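Odorant binding protein (AGAP007287-PA) (Anopheles gambiae, PDB 3PM2) binds small hydrophobic odorants and is thought to help carry them through the aqueous fluid around the olfactory dendrites of the mosquito. Local coordinates at residues T136-E148 with N161-L173. Residues are numbered along the deposited sequence; the frame is centred on the assembly and turned at random.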
loop_
_atom_site.group_PDB
_atom_site.type_symbol
_atom_site.label_atom_id
_atom_site.label_comp_id
_atom_site.label_asym_id
_atom_site.label_seq_id
_atom_site.Cartn_x
_atom_site.Cartn_y
_atom_site.Cartn_z
ATOM N N THR A 136 4.641 3.911 2.608
ATOM C CA THR A 136 4.576 4.988 1.591
ATOM C C THR A 136 4.547 4.354 0.197
ATOM O O THR A 136 3.672 4.680 -0.603
ATOM C CB THR A 136 5.764 5.935 1.751
ATOM O OG1 THR A 136 5.739 6.455 3.088
ATOM C CG2 THR A 136 5.737 7.071 0.748
ATOM N N ILE A 137 5.470 3.417 -0.066
ATOM C CA ILE A 137 5.565 2.751 -1.369
ATOM C C ILE A 137 4.387 1.847 -1.633
ATOM O O ILE A 137 3.735 1.954 -2.699
ATOM C CB ILE A 137 6.936 2.012 -1.546
ATOM C CG1 ILE A 137 8.150 3.001 -1.446
ATOM C CG2 ILE A 137 6.995 1.216 -2.877
ATOM C CD1 ILE A 137 8.238 4.074 -2.587
ATOM N N LEU A 138 4.106 0.940 -0.683
ATOM C CA LEU A 138 3.068 -0.061 -0.856
ATOM C C LEU A 138 1.658 0.519 -1.001
ATOM O O LEU A 138 0.889 0.065 -1.870
ATOM C CB LEU A 138 3.145 -1.136 0.258
ATOM C CG LEU A 138 2.291 -2.397 0.055
ATOM C CD1 LEU A 138 2.738 -3.190 -1.198
ATOM C CD2 LEU A 138 2.353 -3.304 1.311
ATOM N N ALA A 139 1.323 1.518 -0.159
ATOM C CA ALA A 139 0.030 2.199 -0.208
ATOM C C ALA A 139 -0.173 2.831 -1.575
ATOM O O ALA A 139 -1.216 2.627 -2.196
ATOM C CB ALA A 139 -0.054 3.279 0.872
ATOM N N CYS A 140 0.834 3.572 -2.052
ATOM C CA CYS A 140 0.833 4.246 -3.339
ATOM C C CYS A 140 0.712 3.221 -4.480
ATOM O O CYS A 140 -0.072 3.431 -5.411
ATOM C CB CYS A 140 2.090 5.095 -3.477
ATOM S SG CYS A 140 2.258 5.908 -5.075
ATOM N N MET A 141 1.463 2.117 -4.410
ATOM C CA MET A 141 1.392 1.101 -5.464
ATOM C C MET A 141 -0.013 0.544 -5.626
ATOM O O MET A 141 -0.552 0.512 -6.738
ATOM C CB MET A 141 2.413 -0.015 -5.260
ATOM C CG MET A 141 3.824 0.354 -5.700
ATOM S SD MET A 141 4.011 0.938 -7.408
ATOM C CE MET A 141 3.476 -0.557 -8.321
ATOM N N GLY A 142 -0.595 0.093 -4.530
ATOM C CA GLY A 142 -1.930 -0.475 -4.573
ATOM C C GLY A 142 -2.978 0.485 -5.097
ATOM O O GLY A 142 -3.801 0.104 -5.944
ATOM N N MET A 143 -2.963 1.736 -4.602
ATOM C CA MET A 143 -3.974 2.723 -5.029
ATOM C C MET A 143 -3.810 3.079 -6.498
ATOM O O MET A 143 -4.806 3.166 -7.208
ATOM C CB MET A 143 -3.909 3.997 -4.160
ATOM C CG MET A 143 -4.286 3.716 -2.706
ATOM S SD MET A 143 -4.194 5.206 -1.646
ATOM C CE MET A 143 -2.562 5.524 -1.641
ATOM N N THR A 144 -2.560 3.287 -6.935
ATOM C CA THR A 144 -2.274 3.661 -8.332
ATOM C C THR A 144 -2.645 2.530 -9.301
ATOM O O THR A 144 -3.265 2.811 -10.333
ATOM C CB THR A 144 -0.804 4.084 -8.499
ATOM O OG1 THR A 144 -0.505 5.147 -7.570
ATOM C CG2 THR A 144 -0.482 4.508 -9.939
ATOM N N LEU A 145 -2.239 1.274 -9.000
ATOM C CA LEU A 145 -2.558 0.133 -9.881
ATOM C C LEU A 145 -4.059 -0.026 -10.092
ATOM O O LEU A 145 -4.506 -0.196 -11.225
ATOM C CB LEU A 145 -1.959 -1.199 -9.371
ATOM C CG LEU A 145 -0.413 -1.238 -9.353
ATOM C CD1 LEU A 145 0.096 -2.421 -8.483
ATOM C CD2 LEU A 145 0.186 -1.124 -10.793
ATOM N N PHE A 146 -4.830 0.060 -9.005
ATOM C CA PHE A 146 -6.286 -0.059 -9.037
ATOM C C PHE A 146 -6.935 1.057 -9.874
ATOM O O PHE A 146 -7.816 0.764 -10.684
ATOM C CB PHE A 146 -6.849 -0.076 -7.598
ATOM C CG PHE A 146 -8.306 -0.467 -7.483
ATOM C CD1 PHE A 146 -8.705 -1.797 -7.627
ATOM C CD2 PHE A 146 -9.275 0.482 -7.177
ATOM C CE1 PHE A 146 -10.041 -2.170 -7.441
ATOM C CE2 PHE A 146 -10.622 0.112 -7.030
ATOM C CZ PHE A 146 -10.997 -1.209 -7.168
ATOM N N ALA A 147 -6.485 2.321 -9.689
ATOM C CA ALA A 147 -6.988 3.507 -10.412
ATOM C C ALA A 147 -6.659 3.490 -11.913
ATOM O O ALA A 147 -7.412 4.033 -12.723
ATOM C CB ALA A 147 -6.413 4.771 -9.778
ATOM N N GLU A 148 -5.545 2.855 -12.285
ATOM C CA GLU A 148 -5.092 2.786 -13.676
ATOM C C GLU A 148 -5.701 1.614 -14.449
ATOM O O GLU A 148 -5.476 1.474 -15.655
ATOM C CB GLU A 148 -3.561 2.716 -13.738
ATOM C CG GLU A 148 -2.845 3.977 -13.295
ATOM C CD GLU A 148 -3.021 5.192 -14.171
ATOM O OE1 GLU A 148 -3.595 5.072 -15.275
ATOM O OE2 GLU A 148 -2.593 6.280 -13.736
ATOM N N ASN A 161 -17.686 1.179 -7.901
ATOM C CA ASN A 161 -17.596 2.652 -7.929
ATOM C C ASN A 161 -17.256 3.119 -6.494
ATOM O O ASN A 161 -16.420 4.009 -6.325
ATOM C CB ASN A 161 -18.896 3.335 -8.389
ATOM C CG ASN A 161 -18.746 4.836 -8.509
ATOM O OD1 ASN A 161 -17.782 5.357 -9.075
ATOM N ND2 ASN A 161 -19.640 5.574 -7.913
ATOM N N LYS A 162 -17.902 2.503 -5.476
ATOM C CA LYS A 162 -17.647 2.828 -4.050
ATOM C C LYS A 162 -16.196 2.507 -3.663
ATOM O O LYS A 162 -15.536 3.305 -2.985
ATOM C CB LYS A 162 -18.641 2.107 -3.141
ATOM C CG LYS A 162 -20.060 2.685 -3.242
ATOM C CD LYS A 162 -21.034 1.892 -2.405
ATOM C CE LYS A 162 -22.463 2.240 -2.745
ATOM N NZ LYS A 162 -23.414 1.307 -2.092
ATOM N N LEU A 163 -15.689 1.355 -4.115
ATOM C CA LEU A 163 -14.310 0.985 -3.865
ATOM C C LEU A 163 -13.334 1.910 -4.616
ATOM O O LEU A 163 -12.274 2.230 -4.070
ATOM C CB LEU A 163 -14.033 -0.496 -4.160
ATOM C CG LEU A 163 -14.706 -1.557 -3.259
ATOM C CD1 LEU A 163 -14.126 -2.934 -3.559
ATOM C CD2 LEU A 163 -14.547 -1.237 -1.756
ATOM N N LYS A 164 -13.701 2.367 -5.838
ATOM C CA LYS A 164 -12.880 3.311 -6.611
ATOM C C LYS A 164 -12.779 4.624 -5.790
ATOM O O LYS A 164 -11.683 5.155 -5.615
ATOM C CB LYS A 164 -13.519 3.571 -7.987
ATOM C CG LYS A 164 -12.888 4.687 -8.799
ATOM C CD LYS A 164 -13.756 5.087 -10.007
ATOM C CE LYS A 164 -13.324 6.415 -10.577
ATOM N NZ LYS A 164 -14.037 6.740 -11.845
ATOM N N SER A 165 -13.922 5.138 -5.314
ATOM C CA SER A 165 -13.946 6.368 -4.506
ATOM C C SER A 165 -13.104 6.212 -3.242
ATOM O O SER A 165 -12.210 7.031 -3.002
ATOM C CB SER A 165 -15.373 6.730 -4.115
ATOM O OG SER A 165 -16.097 7.087 -5.278
ATOM N N TYR A 166 -13.365 5.150 -2.464
ATOM C CA TYR A 166 -12.668 4.914 -1.207
ATOM C C TYR A 166 -11.172 4.770 -1.373
ATOM O O TYR A 166 -10.408 5.464 -0.695
ATOM C CB TYR A 166 -13.255 3.704 -0.472
ATOM C CG TYR A 166 -12.622 3.466 0.882
ATOM C CD1 TYR A 166 -12.913 4.291 1.967
ATOM C CD2 TYR A 166 -11.681 2.458 1.067
ATOM C CE1 TYR A 166 -12.265 4.135 3.191
ATOM C CE2 TYR A 166 -11.061 2.262 2.305
ATOM C CZ TYR A 166 -11.372 3.089 3.371
ATOM O OH TYR A 166 -10.739 2.891 4.585
ATOM N N HIS A 167 -10.771 3.939 -2.335
ATOM C CA HIS A 167 -9.368 3.618 -2.581
ATOM C C HIS A 167 -8.586 4.635 -3.408
ATOM O O HIS A 167 -7.373 4.467 -3.588
ATOM C CB HIS A 167 -9.194 2.164 -3.057
ATOM C CG HIS A 167 -9.533 1.153 -2.001
ATOM N ND1 HIS A 167 -8.754 1.007 -0.866
ATOM C CD2 HIS A 167 -10.546 0.252 -1.955
ATOM C CE1 HIS A 167 -9.325 0.041 -0.157
ATOM N NE2 HIS A 167 -10.391 -0.460 -0.784
ATOM N N SER A 168 -9.250 5.745 -3.819
ATOM C CA SER A 168 -8.546 6.843 -4.479
ATOM C C SER A 168 -7.768 7.612 -3.395
ATOM O O SER A 168 -6.764 8.260 -3.701
ATOM C CB SER A 168 -9.494 7.786 -5.213
ATOM O OG SER A 168 -10.346 8.489 -4.323
ATOM N N LYS A 169 -8.194 7.469 -2.139
ATOM C CA LYS A 169 -7.558 8.152 -0.993
ATOM C C LYS A 169 -7.000 7.206 0.043
ATOM O O LYS A 169 -6.034 7.566 0.730
ATOM C CB LYS A 169 -8.585 9.064 -0.296
ATOM C CG LYS A 169 -9.100 10.210 -1.162
ATOM C CD LYS A 169 -10.438 10.738 -0.646
ATOM C CE LYS A 169 -11.636 9.857 -0.966
ATOM N NZ LYS A 169 -12.263 10.212 -2.270
ATOM N N CYS A 170 -7.662 6.035 0.231
ATOM C CA CYS A 170 -7.296 5.053 1.250
ATOM C C CYS A 170 -6.668 3.801 0.708
ATOM O O CYS A 170 -7.251 3.150 -0.162
ATOM C CB CYS A 170 -8.479 4.737 2.143
ATOM S SG CYS A 170 -9.053 6.167 3.069
ATOM N N PRO A 171 -5.508 3.414 1.275
ATOM C CA PRO A 171 -4.824 2.215 0.777
ATOM C C PRO A 171 -5.508 0.920 1.143
ATOM O O PRO A 171 -6.308 0.854 2.090
ATOM C CB PRO A 171 -3.448 2.266 1.441
ATOM C CG PRO A 171 -3.655 3.097 2.688
ATOM C CD PRO A 171 -4.720 4.100 2.330
ATOM N N PHE A 172 -5.139 -0.121 0.414
ATOM C CA PHE A 172 -5.585 -1.484 0.636
ATOM C C PHE A 172 -4.827 -1.997 1.851
ATOM O O PHE A 172 -3.607 -2.115 1.796
ATOM C CB PHE A 172 -5.301 -2.332 -0.617
ATOM C CG PHE A 172 -6.148 -1.928 -1.802
ATOM C CD1 PHE A 172 -7.437 -2.427 -1.957
ATOM C CD2 PHE A 172 -5.667 -1.030 -2.753
ATOM C CE1 PHE A 172 -8.240 -2.020 -3.031
ATOM C CE2 PHE A 172 -6.460 -0.642 -3.841
ATOM C CZ PHE A 172 -7.745 -1.131 -3.968
ATOM N N LEU A 173 -5.528 -2.197 2.982
ATOM C CA LEU A 173 -4.892 -2.643 4.232
ATOM C C LEU A 173 -4.983 -4.149 4.493
ATOM O O LEU A 173 -5.886 -4.819 3.931
ATOM C CB LEU A 173 -5.445 -1.881 5.442
ATOM C CG LEU A 173 -5.071 -0.419 5.585
ATOM C CD1 LEU A 173 -5.796 0.165 6.752
ATOM C CD2 LEU A 173 -3.566 -0.227 5.780
ATOM O OXT LEU A 173 -4.156 -4.646 5.295
HETATM O O HOH W 1 -2.723 0.403 -1.413
HETATM O O HOH W 2 -7.184 3.464 -6.125
#
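F172 turns the edge of its ring onto F146 in a T-shaped pair: CZ of F172 stands 3.6 Å from CG of F146, near the rim of the F146 face, with the ring planes at 69°. F146 reaches this place because its CG lies anti to its backbone N (chi1 -168°), which sends the ring out toward helix 158-167; there its far side runs along the backbone of L163 and K164, with CE2 of F146 3.9 Å from CA of K164. One face of F172 lies over the imidazole of H167, with the rings nearly parallel; against the opposite face Y166 turns its edge, CD2 foremost. H167 is steadied by the bond from its ND1 to O of C170, 2.7 Å long and bent to 146°. F172 CE2 approaches the backbone O of G142, where the helix has no side chain. Next to G142, M143 bends at chi3 and lays SD against the C170-P171 peptide, while its CG meets O of H167 at 3.3 Å. One turn before M143, A139 CB meets P171 CB at 3.6 Å. Polar links across the seam run through water: one joins A139 O to F172 N, 3.1 Å from the water, and another bridges M143 O and, weakly, H167 O. The arrangement, with C170 disulfide-bonded to C5, belongs to the all-helical, disulfide-braced fold of a C-plus odorant-binding protein, whose C-terminal tail folds back over helix 133-147.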